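Local coordinates for protein carbohydrate binding module (Uncultured bacterium, PDB 2W3J) that binds carbohydrates as a calcium-containing family 35 module, probably recognising uronic acid sugars, at residues Ala55-Gly60 with Lys79-Pro84. Residues are numbered along the deposited sequence; the frame is centred on the assembly and turned at random. Where two conformers were deposited one is given.
Sequences AQIRFG and KTLDFP
A T-shaped aromatic pair forms the centre of the contact between Ala55-Gly60 and Lys79-Pro84. The ring of Phe83 turns its edge to Phe59, with planes at 77° and centroids 4.8 Å apart. Its leading atom, Phe83 CD1, stands 3.4 Å above the middle of the Phe59 ring, so the C-H at this corner points into the pi cloud. The same edge continues to Ile57, whose CG2 methyl lies in the plane of the Phe83 ring, 3.9 Å from CE1. Farther along, Ile57 CD1 meets Leu81 CD1 at 4.1 Å, methyl tip to methyl tip. At the other end, Pro84 CD packs 4.0 Å from Phe59 CZ, while Pro84 O sits at the edge of the Phe59 ring. No hydrogen bond joins the segments; apart from that carbonyl, the contact is apolar.

Torsions set up the meeting. Phe59 places CG in the crowded position between backbone N and carbonyl carbon (chi1 68°), and chi2 of 95° turns a ring face to Phe83. The chain leaves its strand after Leu81, and Phe83 has left-handed backbone angles; its carbonyl is held by Asn61 ND2. An alanine in place of Phe59 would remove the face that receives Phe83 and would probably leave that ring and Pro84 less firmly packed.

Ile57 and Leu81 join the two sheets of the beta-sandwich expected of these modules; Phe83 and Pro84, in the loop leaving strand 76-81, extend that packing over Phe59. Strand 51-60, paired with 93-101 and 120-126, contributes one layer, where Ile121 touches both Ile57 and Phe59; strand 76-81 belongs to the other, with Val71 and Ala69 of strand 69-73 lying against Leu81 and Phe83.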
loop_
_atom_site.group_PDB
_atom_site.type_symbol
_atom_site.label_atom_id
_atom_site.label_comp_id
_atom_site.label_asym_id
_atom_site.label_seq_id
_atom_site.Cartn_x
_atom_site.Cartn_y
_atom_site.Cartn_z
ATOM N N ALA A 55 -9.170 2.580 -3.581
ATOM C CA ALA A 55 -7.976 1.719 -3.557
ATOM C C ALA A 55 -8.229 0.632 -2.523
ATOM O O ALA A 55 -8.941 0.833 -1.534
ATOM C CB ALA A 55 -6.732 2.507 -3.181
ATOM N N GLN A 56 -7.703 -0.554 -2.778
ATOM C CA GLN A 56 -7.767 -1.591 -1.777
ATOM C C GLN A 56 -6.361 -2.105 -1.482
ATOM O O GLN A 56 -5.640 -2.506 -2.387
ATOM C CB GLN A 56 -8.630 -2.753 -2.276
ATOM C CG GLN A 56 -8.719 -3.885 -1.236
ATOM C CD GLN A 56 -9.720 -4.928 -1.626
ATOM O OE1 GLN A 56 -10.926 -4.805 -1.337
ATOM N NE2 GLN A 56 -9.247 -5.958 -2.291
ATOM N N ILE A 57 -5.990 -2.106 -0.208
ATOM C CA ILE A 57 -4.659 -2.575 0.198
ATOM C C ILE A 57 -4.801 -3.934 0.808
ATOM O O ILE A 57 -5.631 -4.136 1.696
ATOM C CB ILE A 57 -4.041 -1.599 1.237
ATOM C CG1 ILE A 57 -3.909 -0.211 0.593
ATOM C CG2 ILE A 57 -2.632 -2.111 1.684
ATOM C CD1 ILE A 57 -3.547 0.946 1.607
ATOM N N ARG A 58 -4.036 -4.908 0.297
ATOM C CA ARG A 58 -4.103 -6.262 0.853
ATOM C C ARG A 58 -2.865 -6.451 1.738
ATOM O O ARG A 58 -1.756 -6.100 1.352
ATOM C CB ARG A 58 -4.116 -7.306 -0.265
ATOM C CG ARG A 58 -4.362 -8.728 0.202
ATOM C CD ARG A 58 -4.589 -9.661 -1.021
ATOM N NE ARG A 58 -4.980 -11.012 -0.610
ATOM C CZ ARG A 58 -4.161 -12.067 -0.568
ATOM N NH1 ARG A 58 -2.867 -11.950 -0.870
ATOM N NH2 ARG A 58 -4.647 -13.243 -0.178
ATOM N N PHE A 59 -3.066 -6.972 2.939
ATOM C CA PHE A 59 -1.996 -6.939 3.930
ATOM C C PHE A 59 -2.076 -8.107 4.882
ATOM O O PHE A 59 -3.147 -8.753 5.033
ATOM C CB PHE A 59 -2.048 -5.607 4.740
ATOM C CG PHE A 59 -3.266 -5.472 5.644
ATOM C CD1 PHE A 59 -3.199 -5.830 7.008
ATOM C CD2 PHE A 59 -4.457 -4.968 5.139
ATOM C CE1 PHE A 59 -4.315 -5.682 7.844
ATOM C CE2 PHE A 59 -5.593 -4.822 5.968
ATOM C CZ PHE A 59 -5.520 -5.166 7.323
ATOM N N GLY A 60 -0.941 -8.368 5.524
ATOM C CA GLY A 60 -0.874 -9.381 6.567
ATOM C C GLY A 60 -0.500 -8.713 7.869
ATOM O O GLY A 60 0.416 -7.877 7.948
ATOM N N LYS A 79 -5.910 9.813 4.831
ATOM C CA LYS A 79 -6.620 9.100 5.877
ATOM C C LYS A 79 -5.674 8.159 6.612
ATOM O O LYS A 79 -4.715 7.656 6.025
ATOM C CB LYS A 79 -7.767 8.275 5.292
ATOM C CG LYS A 79 -8.639 7.673 6.374
ATOM C CD LYS A 79 -9.819 6.941 5.828
ATOM C CE LYS A 79 -10.559 6.257 6.955
ATOM N NZ LYS A 79 -11.770 5.549 6.462
ATOM N N THR A 80 -5.956 7.918 7.886
ATOM C CA THR A 80 -5.174 6.954 8.663
ATOM C C THR A 80 -5.990 5.709 8.761
ATOM O O THR A 80 -7.166 5.777 9.094
ATOM C CB THR A 80 -4.848 7.468 10.072
ATOM O OG1 THR A 80 -4.025 8.622 9.932
ATOM C CG2 THR A 80 -4.059 6.391 10.851
ATOM N N LEU A 81 -5.380 4.570 8.410
ATOM C CA LEU A 81 -6.037 3.283 8.428
ATOM C C LEU A 81 -5.455 2.477 9.584
ATOM O O LEU A 81 -4.302 2.659 9.940
ATOM C CB LEU A 81 -5.785 2.521 7.111
ATOM C CG LEU A 81 -6.270 3.201 5.820
ATOM C CD1 LEU A 81 -5.999 2.322 4.582
ATOM C CD2 LEU A 81 -7.730 3.500 5.961
ATOM N N ASP A 82 -6.260 1.599 10.151
ATOM C CA ASP A 82 -5.897 0.874 11.373
ATOM C C ASP A 82 -4.945 -0.321 11.109
ATOM O O ASP A 82 -4.011 -0.547 11.876
ATOM C CB ASP A 82 -7.170 0.345 12.022
ATOM C CG ASP A 82 -6.966 -0.073 13.470
ATOM O OD1 ASP A 82 -6.365 0.719 14.248
ATOM O OD2 ASP A 82 -7.411 -1.211 13.827
ATOM N N PHE A 83 -5.227 -1.104 10.053
ATOM C CA PHE A 83 -4.474 -2.363 9.822
ATOM C C PHE A 83 -4.446 -3.274 11.048
ATOM O O PHE A 83 -3.399 -3.532 11.635
ATOM C CB PHE A 83 -3.046 -2.065 9.366
ATOM C CG PHE A 83 -2.970 -1.389 8.027
ATOM C CD1 PHE A 83 -3.016 -2.141 6.839
ATOM C CD2 PHE A 83 -2.838 -0.019 7.941
ATOM C CE1 PHE A 83 -2.923 -1.501 5.573
ATOM C CE2 PHE A 83 -2.779 0.619 6.693
ATOM C CZ PHE A 83 -2.822 -0.127 5.515
ATOM N N PRO A 84 -5.616 -3.741 11.450
ATOM C CA PRO A 84 -5.754 -4.515 12.662
ATOM C C PRO A 84 -5.039 -5.844 12.543
ATOM O O PRO A 84 -4.836 -6.360 11.424
ATOM C CB PRO A 84 -7.252 -4.761 12.738
ATOM C CG PRO A 84 -7.728 -4.708 11.325
ATOM C CD PRO A 84 -6.900 -3.566 10.753
#